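Local coordinates for protein shikimate kinase (Aquifex aeolicus, PDB 2PT5) that probably phosphorylates the 3-hydroxyl group of shikimate with ATP, the fifth of seven steps in the pathway to chorismate, at residues R2-K13 with M90-I101; T15-L24 with P150-L161. All coordinates share one frame; numbering follows the deposited sequence.

Contact 1. Residues R2-K13 with M90-I101; sequences RIYLIGFMCSGK and MKSRGTTVFIDI
The Y4 ring lies flat against M90, a selenomethionine: CG of M90 sits over one face, 3.6 Å from the ring centroid and 15° off its normal, a CH-pi contact, while the SE atom stands oblique to the same ring as a Met-aromatic neighbour. With CG of Y4 anti to its own carbonyl carbon (chi1 -57°), the ring extends over the end of helix 84-91, and its OH, 3.2 Å from R93 CB, hydrogen-bonds to S67 OG. Without the ring, as with an alanine here, M90 would probably lose its aromatic cover and S67 OG this hydroxyl partner. Beside Y4, the side chains of R2 and R93 lie side by side, pointing the same way; R2 NH1 donates to R93 O (3.0 Å) in the guanidinium plane and on a carbonyl lone pair, while R2 NE hydrogen-bonds to K69 O. Between these residues and the P-loop, strands 2-6 and 95-100 pair in parallel as neighbours in the five-stranded sheet of the P-loop kinase fold, the straightest bond running from Y4 N to T95 O (2.7 Å, 170°). On the sheet face opposite Y4, L5 CD2 packs alongside V97 CB at 3.8 Å. Where the strands part, a water accepts from F8 N and donates to I99 O (2.8 Å), and I99 CG2 lies 3.2 Å from S11 O. I101 CD1 reaches C10 SG at 3.7 Å, the sulfur that forms a disulfide with C110.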
loop_
_atom_site.group_PDB
_atom_site.type_symbol
_atom_site.label_atom_id
_atom_site.label_comp_id
_atom_site.label_asym_id
_atom_site.label_seq_id
_atom_site.Cartn_x
_atom_site.Cartn_y
_atom_site.Cartn_z
ATOM N N ARG A 2 -4.249 11.034 -9.608
ATOM C CA ARG A 2 -3.876 10.437 -8.334
ATOM C C ARG A 2 -3.813 8.932 -8.521
ATOM O O ARG A 2 -4.763 8.324 -9.009
ATOM C CB ARG A 2 -4.909 10.782 -7.255
ATOM C CG ARG A 2 -5.169 12.271 -7.108
ATOM C CD ARG A 2 -6.001 12.563 -5.880
ATOM N NE ARG A 2 -6.339 13.979 -5.774
ATOM C CZ ARG A 2 -7.365 14.556 -6.390
ATOM N NH1 ARG A 2 -8.173 13.841 -7.164
ATOM N NH2 ARG A 2 -7.586 15.850 -6.226
ATOM N N ILE A 3 -2.693 8.336 -8.134
ATOM C CA ILE A 3 -2.513 6.896 -8.273
ATOM C C ILE A 3 -2.215 6.265 -6.919
ATOM O O ILE A 3 -1.231 6.608 -6.259
ATOM C CB ILE A 3 -1.358 6.585 -9.232
ATOM C CG1 ILE A 3 -1.666 7.162 -10.618
ATOM C CG2 ILE A 3 -1.133 5.082 -9.307
ATOM C CD1 ILE A 3 -0.455 7.175 -11.539
ATOM N N TYR A 4 -3.060 5.333 -6.504
ATOM C CA TYR A 4 -2.853 4.686 -5.216
ATOM C C TYR A 4 -2.335 3.269 -5.356
ATOM O O TYR A 4 -2.870 2.480 -6.135
ATOM C CB TYR A 4 -4.156 4.672 -4.415
ATOM C CG TYR A 4 -4.749 6.044 -4.196
ATOM C CD1 TYR A 4 -5.668 6.581 -5.095
ATOM C CD2 TYR A 4 -4.384 6.811 -3.086
ATOM C CE1 TYR A 4 -6.216 7.856 -4.894
ATOM C CE2 TYR A 4 -4.921 8.086 -2.876
ATOM C CZ TYR A 4 -5.840 8.603 -3.783
ATOM O OH TYR A 4 -6.383 9.861 -3.577
ATOM N N LEU A 5 -1.293 2.944 -4.597
ATOM C CA LEU A 5 -0.729 1.599 -4.639
ATOM C C LEU A 5 -1.140 0.870 -3.366
ATOM O O LEU A 5 -0.950 1.379 -2.272
ATOM C CB LEU A 5 0.797 1.651 -4.739
ATOM C CG LEU A 5 1.398 2.412 -5.926
ATOM C CD1 LEU A 5 2.906 2.213 -5.919
ATOM C CD2 LEU A 5 0.795 1.930 -7.240
ATOM N N ILE A 6 -1.711 -0.321 -3.516
ATOM C CA ILE A 6 -2.148 -1.087 -2.359
ATOM C C ILE A 6 -1.632 -2.513 -2.443
ATOM O O ILE A 6 -1.300 -3.002 -3.525
ATOM C CB ILE A 6 -3.698 -1.091 -2.251
ATOM C CG1 ILE A 6 -4.313 -1.953 -3.357
ATOM C CG2 ILE A 6 -4.224 0.327 -2.386
ATOM C CD1 ILE A 6 -5.844 -1.927 -3.385
ATOM N N GLY A 7 -1.559 -3.175 -1.295
ATOM C CA GLY A 7 -1.080 -4.543 -1.257
ATOM C C GLY A 7 -0.317 -4.781 0.030
ATOM O O GLY A 7 -0.234 -3.889 0.885
ATOM N N PHE A 8 0.259 -5.971 0.172
ATOM C CA PHE A 8 1.003 -6.283 1.383
ATOM C C PHE A 8 2.321 -5.507 1.457
ATOM O O PHE A 8 2.874 -5.065 0.442
ATOM C CB PHE A 8 1.250 -7.800 1.495
ATOM C CG PHE A 8 -0.016 -8.614 1.556
ATOM C CD1 PHE A 8 -0.527 -9.227 0.408
ATOM C CD2 PHE A 8 -0.730 -8.726 2.746
ATOM C CE1 PHE A 8 -1.735 -9.941 0.444
ATOM C CE2 PHE A 8 -1.936 -9.436 2.794
ATOM C CZ PHE A 8 -2.438 -10.046 1.636
HETATM N N MSE A 9 2.802 -5.346 2.684
HETATM C CA MSE A 9 4.034 -4.624 2.980
HETATM C C MSE A 9 5.236 -5.021 2.125
HETATM O O MSE A 9 6.049 -4.178 1.747
HETATM C CB MSE A 9 4.376 -4.816 4.458
HETATM C CG MSE A 9 5.809 -4.481 4.833
HETATM SE SE MSE A 9 6.569 -5.886 5.944
HETATM C CE MSE A 9 7.636 -6.792 4.609
ATOM N N CYS A 10 5.351 -6.307 1.821
ATOM C CA CYS A 10 6.475 -6.791 1.037
ATOM C C CYS A 10 6.166 -6.922 -0.451
ATOM O O CYS A 10 6.763 -7.757 -1.133
ATOM C CB CYS A 10 6.917 -8.149 1.588
ATOM S SG CYS A 10 5.536 -9.338 1.693
ATOM N N SER A 11 5.248 -6.114 -0.968
ATOM C CA SER A 11 4.915 -6.218 -2.384
ATOM C C SER A 11 5.624 -5.163 -3.241
ATOM O O SER A 11 5.367 -5.054 -4.437
ATOM C CB SER A 11 3.392 -6.144 -2.588
ATOM O OG SER A 11 2.870 -4.918 -2.123
ATOM N N GLY A 12 6.523 -4.399 -2.625
ATOM C CA GLY A 12 7.258 -3.378 -3.355
ATOM C C GLY A 12 6.508 -2.095 -3.686
ATOM O O GLY A 12 6.864 -1.398 -4.639
ATOM N N LYS A 13 5.477 -1.777 -2.908
ATOM C CA LYS A 13 4.693 -0.568 -3.138
ATOM C C LYS A 13 5.555 0.693 -3.131
ATOM O O LYS A 13 5.468 1.526 -4.035
ATOM C CB LYS A 13 3.604 -0.429 -2.072
ATOM C CG LYS A 13 2.498 -1.457 -2.160
ATOM C CD LYS A 13 1.605 -1.382 -0.942
ATOM C CE LYS A 13 2.398 -1.700 0.334
ATOM N NZ LYS A 13 1.538 -1.656 1.541
HETATM N N MSE A 90 -10.290 6.326 -2.045
HETATM C CA MSE A 90 -9.255 6.348 -3.075
HETATM C C MSE A 90 -9.809 6.327 -4.496
HETATM O O MSE A 90 -9.339 7.070 -5.352
HETATM C CB MSE A 90 -8.288 5.180 -2.875
HETATM C CG MSE A 90 -7.288 5.400 -1.739
HETATM SE SE MSE A 90 -6.153 3.859 -1.489
HETATM C CE MSE A 90 -6.645 3.380 0.336
ATOM N N LYS A 91 -10.804 5.477 -4.740
ATOM C CA LYS A 91 -11.415 5.374 -6.056
ATOM C C LYS A 91 -12.113 6.669 -6.479
ATOM O O LYS A 91 -12.202 6.972 -7.672
ATOM C CB LYS A 91 -12.409 4.213 -6.085
ATOM C CG LYS A 91 -11.771 2.855 -5.847
ATOM C CD LYS A 91 -12.762 1.725 -6.053
ATOM C CE LYS A 91 -12.078 0.369 -5.979
ATOM N NZ LYS A 91 -13.015 -0.727 -6.322
ATOM N N SER A 92 -12.598 7.435 -5.508
ATOM C CA SER A 92 -13.276 8.688 -5.822
ATOM C C SER A 92 -12.287 9.811 -6.111
ATOM O O SER A 92 -12.687 10.924 -6.444
ATOM C CB SER A 92 -14.190 9.114 -4.671
ATOM O OG SER A 92 -13.445 9.460 -3.513
ATOM N N ARG A 93 -10.998 9.515 -5.975
ATOM C CA ARG A 93 -9.962 10.507 -6.220
ATOM C C ARG A 93 -9.051 10.099 -7.380
ATOM O O ARG A 93 -8.487 10.955 -8.061
ATOM C CB ARG A 93 -9.138 10.729 -4.945
ATOM C CG ARG A 93 -9.950 11.279 -3.779
ATOM C CD ARG A 93 -10.530 12.643 -4.136
ATOM N NE ARG A 93 -11.765 12.941 -3.413
ATOM C CZ ARG A 93 -11.840 13.702 -2.325
ATOM N NH1 ARG A 93 -13.011 13.907 -1.748
ATOM N NH2 ARG A 93 -10.753 14.269 -1.822
ATOM N N GLY A 94 -8.914 8.795 -7.613
ATOM C CA GLY A 94 -8.066 8.350 -8.700
ATOM C C GLY A 94 -8.082 6.863 -9.005
ATOM O O GLY A 94 -9.086 6.175 -8.805
ATOM N N THR A 95 -6.950 6.370 -9.500
ATOM C CA THR A 95 -6.803 4.966 -9.859
ATOM C C THR A 95 -6.077 4.202 -8.760
ATOM O O THR A 95 -5.006 4.616 -8.296
ATOM C CB THR A 95 -6.016 4.821 -11.178
ATOM O OG1 THR A 95 -6.680 5.564 -12.203
ATOM C CG2 THR A 95 -5.921 3.355 -11.600
ATOM N N THR A 96 -6.674 3.090 -8.340
ATOM C CA THR A 96 -6.103 2.250 -7.302
ATOM C C THR A 96 -5.431 1.086 -8.008
ATOM O O THR A 96 -5.990 0.509 -8.939
ATOM C CB THR A 96 -7.189 1.752 -6.313
ATOM O OG1 THR A 96 -8.290 1.181 -7.033
ATOM C CG2 THR A 96 -7.693 2.910 -5.466
ATOM N N VAL A 97 -4.213 0.775 -7.581
ATOM C CA VAL A 97 -3.425 -0.291 -8.191
ATOM C C VAL A 97 -2.981 -1.321 -7.165
ATOM O O VAL A 97 -2.265 -0.997 -6.212
ATOM C CB VAL A 97 -2.153 0.267 -8.878
ATOM C CG1 VAL A 97 -1.439 -0.841 -9.622
ATOM C CG2 VAL A 97 -2.521 1.402 -9.827
ATOM N N PHE A 98 -3.386 -2.565 -7.383
ATOM C CA PHE A 98 -3.029 -3.643 -6.477
ATOM C C PHE A 98 -1.830 -4.402 -7.020
ATOM O O PHE A 98 -1.891 -5.010 -8.087
ATOM C CB PHE A 98 -4.234 -4.589 -6.278
ATOM C CG PHE A 98 -3.916 -5.861 -5.510
ATOM C CD1 PHE A 98 -2.957 -5.877 -4.497
ATOM C CD2 PHE A 98 -4.617 -7.039 -5.785
ATOM C CE1 PHE A 98 -2.699 -7.042 -3.772
ATOM C CE2 PHE A 98 -4.368 -8.216 -5.063
ATOM C CZ PHE A 98 -3.409 -8.218 -4.055
ATOM N N ILE A 99 -0.725 -4.330 -6.290
ATOM C CA ILE A 99 0.486 -5.041 -6.672
ATOM C C ILE A 99 0.378 -6.360 -5.918
ATOM O O ILE A 99 0.667 -6.451 -4.721
ATOM C CB ILE A 99 1.731 -4.260 -6.249
ATOM C CG1 ILE A 99 1.730 -2.900 -6.954
ATOM C CG2 ILE A 99 2.974 -5.052 -6.591
ATOM C CD1 ILE A 99 2.805 -1.932 -6.456
ATOM N N ASP A 100 -0.058 -7.375 -6.653
ATOM C CA ASP A 100 -0.318 -8.710 -6.126
ATOM C C ASP A 100 0.842 -9.701 -6.083
ATOM O O ASP A 100 1.496 -9.939 -7.090
ATOM C CB ASP A 100 -1.450 -9.323 -6.958
ATOM C CG ASP A 100 -2.027 -10.579 -6.340
ATOM O OD1 ASP A 100 -2.553 -11.411 -7.105
ATOM O OD2 ASP A 100 -1.977 -10.724 -5.100
ATOM N N ILE A 101 1.086 -10.273 -4.906
ATOM C CA ILE A 101 2.106 -11.305 -4.736
ATOM C C ILE A 101 1.404 -12.509 -4.100
ATOM O O ILE A 101 0.531 -12.347 -3.237
ATOM C CB ILE A 101 3.263 -10.874 -3.800
ATOM C CG1 ILE A 101 2.703 -10.331 -2.488
ATOM C CG2 ILE A 101 4.161 -9.862 -4.507
ATOM C CD1 ILE A 101 3.775 -10.009 -1.455
HETATM O O HOH W 1 0.179 -7.660 -2.290
#

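Contact 2. Residues T15-L24 with P150-L161; sequences TVGSLLSRSL and PEEVVKEILLSL
V16 enters helix 150-161 as a knob into the hole formed by P150, V153, V154 and I157. Its two methyls divide the work: CG1, anti to the backbone N (chi1 166°), meets I157 CD1 at 3.7 Å, while CG2 lies 4.0 Å from V153 CB. One turn on, L20 crosses I157 at about a right angle, with L20 CD2 4.0 Å from I157 CG2. The axes of the two short segments approach to 9.1 Å and cross at -54°. This buried side faces the sheet, where V16 also touches I99 and I157 touches V97.

Toward solvent the contact is more open and the groups more mixed: L19, T15 and P150 are only partly buried, and S23 is exposed. L19 CB still meets V154 CG2 at 3.6 Å, and L19 CD1 rests 3.8 Å from P150 CB, which T15 OG1 also flanks. At the other end S23 OG hydrogen-bonds to L20 O (2.8 Å) and is also 3.8 Å from L158 CD2, which slides past L24 CD2. None of the polar bonds passes from one of these two segments to the other; R22, for instance, grips S18 OG of its own helix. The two helices of this nucleoside monophosphate kinase (P-loop kinase) fold are therefore joined by van der Waals contact and hydrophobic burial, so the fit probably depends on the shapes of the branched side chains.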
loop_
_atom_site.group_PDB
_atom_site.type_symbol
_atom_site.label_atom_id
_atom_site.label_comp_id
_atom_site.label_asym_id
_atom_site.label_seq_id
_atom_site.Cartn_x
_atom_site.Cartn_y
_atom_site.Cartn_z
ATOM N N THR A 15 8.927 1.067 -3.496
ATOM C CA THR A 15 9.895 1.110 -4.588
ATOM C C THR A 15 9.240 1.370 -5.951
ATOM O O THR A 15 9.668 2.245 -6.706
ATOM C CB THR A 15 10.710 -0.195 -4.637
ATOM O OG1 THR A 15 11.477 -0.241 -5.847
ATOM C CG2 THR A 15 9.796 -1.397 -4.568
ATOM N N VAL A 16 8.198 0.610 -6.264
ATOM C CA VAL A 16 7.480 0.791 -7.515
ATOM C C VAL A 16 6.885 2.203 -7.567
ATOM O O VAL A 16 6.865 2.840 -8.620
ATOM C CB VAL A 16 6.359 -0.262 -7.648
ATOM C CG1 VAL A 16 5.392 0.127 -8.760
ATOM C CG2 VAL A 16 6.987 -1.639 -7.928
ATOM N N GLY A 17 6.408 2.684 -6.422
ATOM C CA GLY A 17 5.827 4.015 -6.357
ATOM C C GLY A 17 6.804 5.106 -6.758
ATOM O O GLY A 17 6.457 6.013 -7.512
ATOM N N SER A 18 8.025 5.025 -6.249
ATOM C CA SER A 18 9.055 6.005 -6.583
ATOM C C SER A 18 9.381 5.967 -8.078
ATOM O O SER A 18 9.414 7.009 -8.737
ATOM C CB SER A 18 10.332 5.736 -5.778
ATOM O OG SER A 18 11.382 6.604 -6.189
ATOM N N LEU A 19 9.630 4.768 -8.600
ATOM C CA LEU A 19 9.941 4.589 -10.016
ATOM C C LEU A 19 8.787 5.130 -10.862
ATOM O O LEU A 19 8.985 5.829 -11.857
ATOM C CB LEU A 19 10.158 3.099 -10.332
ATOM C CG LEU A 19 11.431 2.390 -9.842
ATOM C CD1 LEU A 19 11.314 0.897 -10.090
ATOM C CD2 LEU A 19 12.654 2.934 -10.574
ATOM N N LEU A 20 7.573 4.797 -10.453
ATOM C CA LEU A 20 6.396 5.249 -11.165
ATOM C C LEU A 20 6.307 6.776 -11.173
ATOM O O LEU A 20 6.131 7.387 -12.232
ATOM C CB LEU A 20 5.137 4.662 -10.515
ATOM C CG LEU A 20 3.807 4.879 -11.230
ATOM C CD1 LEU A 20 3.864 4.301 -12.638
ATOM C CD2 LEU A 20 2.700 4.200 -10.432
ATOM N N SER A 21 6.437 7.393 -10.001
ATOM C CA SER A 21 6.325 8.847 -9.912
ATOM C C SER A 21 7.393 9.535 -10.748
ATOM O O SER A 21 7.189 10.637 -11.268
ATOM C CB SER A 21 6.431 9.311 -8.458
ATOM O OG SER A 21 7.776 9.526 -8.079
ATOM N N ARG A 22 8.536 8.878 -10.879
ATOM C CA ARG A 22 9.630 9.434 -11.654
ATOM C C ARG A 22 9.375 9.379 -13.157
ATOM O O ARG A 22 9.782 10.281 -13.883
ATOM C CB ARG A 22 10.934 8.718 -11.299
ATOM C CG ARG A 22 11.548 9.276 -10.027
ATOM C CD ARG A 22 12.918 8.694 -9.762
ATOM N NE ARG A 22 12.869 7.529 -8.887
ATOM C CZ ARG A 22 13.884 6.690 -8.719
ATOM N NH1 ARG A 22 15.022 6.892 -9.381
ATOM N NH2 ARG A 22 13.769 5.669 -7.874
ATOM N N SER A 23 8.698 8.330 -13.618
ATOM C CA SER A 23 8.393 8.192 -15.038
ATOM C C SER A 23 7.195 9.046 -15.451
ATOM O O SER A 23 6.980 9.278 -16.635
ATOM C CB SER A 23 8.083 6.740 -15.374
ATOM O OG SER A 23 6.861 6.362 -14.777
ATOM N N LEU A 24 6.407 9.490 -14.476
ATOM C CA LEU A 24 5.229 10.309 -14.756
ATOM C C LEU A 24 5.460 11.760 -14.347
ATOM O O LEU A 24 4.594 12.601 -14.533
ATOM C CB LEU A 24 4.001 9.759 -14.006
ATOM C CG LEU A 24 3.552 8.337 -14.377
ATOM C CD1 LEU A 24 2.437 7.882 -13.432
ATOM C CD2 LEU A 24 3.078 8.303 -15.836
ATOM N N PRO A 150 10.807 -4.694 -9.700
ATOM C CA PRO A 150 10.121 -3.398 -9.677
ATOM C C PRO A 150 9.952 -2.703 -11.032
ATOM O O PRO A 150 8.872 -2.195 -11.338
ATOM C CB PRO A 150 10.968 -2.587 -8.705
ATOM C CG PRO A 150 11.420 -3.639 -7.730
ATOM C CD PRO A 150 11.841 -4.760 -8.655
ATOM N N GLU A 151 11.004 -2.688 -11.847
ATOM C CA GLU A 151 10.934 -2.031 -13.149
ATOM C C GLU A 151 9.926 -2.690 -14.074
ATOM O O GLU A 151 9.297 -2.018 -14.890
ATOM C CB GLU A 151 12.311 -1.998 -13.828
ATOM C CG GLU A 151 13.018 -3.346 -13.927
ATOM C CD GLU A 151 13.723 -3.736 -12.637
ATOM O OE1 GLU A 151 14.416 -4.779 -12.627
ATOM O OE2 GLU A 151 13.585 -2.997 -11.636
ATOM N N GLU A 152 9.774 -4.004 -13.952
ATOM C CA GLU A 152 8.822 -4.722 -14.786
ATOM C C GLU A 152 7.393 -4.417 -14.356
ATOM O O GLU A 152 6.491 -4.338 -15.185
ATOM C CB GLU A 152 9.087 -6.228 -14.719
ATOM C CG GLU A 152 10.295 -6.636 -15.528
ATOM C CD GLU A 152 10.241 -6.065 -16.931
ATOM O OE1 GLU A 152 9.226 -6.298 -17.625
ATOM O OE2 GLU A 152 11.207 -5.382 -17.336
ATOM N N VAL A 153 7.195 -4.243 -13.055
ATOM C CA VAL A 153 5.871 -3.925 -12.534
ATOM C C VAL A 153 5.478 -2.523 -12.995
ATOM O O VAL A 153 4.314 -2.265 -13.288
ATOM C CB VAL A 153 5.852 -3.991 -10.991
ATOM C CG1 VAL A 153 4.481 -3.587 -10.463
ATOM C CG2 VAL A 153 6.225 -5.399 -10.533
ATOM N N VAL A 154 6.455 -1.619 -13.062
ATOM C CA VAL A 154 6.198 -0.249 -13.511
ATOM C C VAL A 154 5.708 -0.265 -14.959
ATOM O O VAL A 154 4.748 0.425 -15.300
ATOM C CB VAL A 154 7.473 0.645 -13.403
ATOM C CG1 VAL A 154 7.249 1.978 -14.097
ATOM C CG2 VAL A 154 7.807 0.894 -11.938
ATOM N N LYS A 155 6.367 -1.048 -15.809
ATOM C CA LYS A 155 5.960 -1.143 -17.211
ATOM C C LYS A 155 4.533 -1.668 -17.284
ATOM O O LYS A 155 3.749 -1.246 -18.135
ATOM C CB LYS A 155 6.881 -2.088 -17.984
ATOM C CG LYS A 155 8.282 -1.557 -18.197
ATOM C CD LYS A 155 9.140 -2.588 -18.905
ATOM C CE LYS A 155 10.553 -2.091 -19.113
ATOM N NZ LYS A 155 11.399 -3.160 -19.718
ATOM N N GLU A 156 4.208 -2.599 -16.391
ATOM C CA GLU A 156 2.869 -3.174 -16.333
ATOM C C GLU A 156 1.863 -2.078 -16.010
ATOM O O GLU A 156 0.834 -1.940 -16.674
ATOM C CB GLU A 156 2.799 -4.254 -15.245
ATOM C CG GLU A 156 3.447 -5.589 -15.600
ATOM C CD GLU A 156 3.517 -6.541 -14.407
ATOM O OE1 GLU A 156 2.477 -6.761 -13.748
ATOM O OE2 GLU A 156 4.613 -7.072 -14.125
ATOM N N ILE A 157 2.165 -1.290 -14.985
ATOM C CA ILE A 157 1.264 -0.220 -14.583
ATOM C C ILE A 157 1.112 0.839 -15.670
ATOM O O ILE A 157 -0.002 1.234 -16.003
ATOM C CB ILE A 157 1.739 0.436 -13.273
ATOM C CG1 ILE A 157 1.698 -0.597 -12.141
ATOM C CG2 ILE A 157 0.843 1.625 -12.927
ATOM C CD1 ILE A 157 2.398 -0.139 -10.891
ATOM N N LEU A 158 2.234 1.298 -16.221
ATOM C CA LEU A 158 2.184 2.300 -17.278
ATOM C C LEU A 158 1.287 1.809 -18.411
ATOM O O LEU A 158 0.361 2.510 -18.820
ATOM C CB LEU A 158 3.599 2.592 -17.799
ATOM C CG LEU A 158 4.481 3.312 -16.771
ATOM C CD1 LEU A 158 5.897 3.453 -17.293
ATOM C CD2 LEU A 158 3.877 4.683 -16.480
ATOM N N LEU A 159 1.546 0.600 -18.902
ATOM C CA LEU A 159 0.736 0.050 -19.987
ATOM C C LEU A 159 -0.745 0.011 -19.629
ATOM O O LEU A 159 -1.602 0.243 -20.484
ATOM C CB LEU A 159 1.224 -1.353 -20.372
ATOM C CG LEU A 159 2.519 -1.372 -21.199
ATOM C CD1 LEU A 159 2.947 -2.810 -21.475
ATOM C CD2 LEU A 159 2.296 -0.625 -22.508
ATOM N N SER A 160 -1.051 -0.275 -18.368
ATOM C CA SER A 160 -2.438 -0.317 -17.935
ATOM C C SER A 160 -2.994 1.097 -17.880
ATOM O O SER A 160 -4.113 1.340 -18.315
ATOM C CB SER A 160 -2.562 -0.974 -16.558
ATOM O OG SER A 160 -2.126 -2.320 -16.601
ATOM N N LEU A 161 -2.211 2.037 -17.356
ATOM C CA LEU A 161 -2.675 3.423 -17.272
ATOM C C LEU A 161 -2.885 4.026 -18.658
ATOM O O LEU A 161 -3.837 4.772 -18.875
ATOM C CB LEU A 161 -1.689 4.286 -16.474
ATOM C CG LEU A 161 -1.609 4.029 -14.965
ATOM C CD1 LEU A 161 -0.639 5.015 -14.325
ATOM C CD2 LEU A 161 -2.983 4.174 -14.342
#

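In the fold
Contact 2 forms a helical layer on the I3, L5 and V97 face of the sheet built in contact 1; the contact centres lie about 12 Å apart. The layers meet directly: L5 CD1 is 3.5 Å from G17 CA, I3 CD1 is 3.5 Å from both L24 CD1 and L161 CD1, and V97 CG1 is 4.0 Å from I157 CG1. Strand 2-6 leads through the P-loop into helix 13-24, so the predicted ATP-binding residues C10 to K13 belong to contact 1 and T15 to contact 2. K13 NZ hydrogen-bonds to G7 O and T76 O, and the K13 side chain comes to about 4 Å, nearest atoms, from G78, a predicted substrate-binding residue.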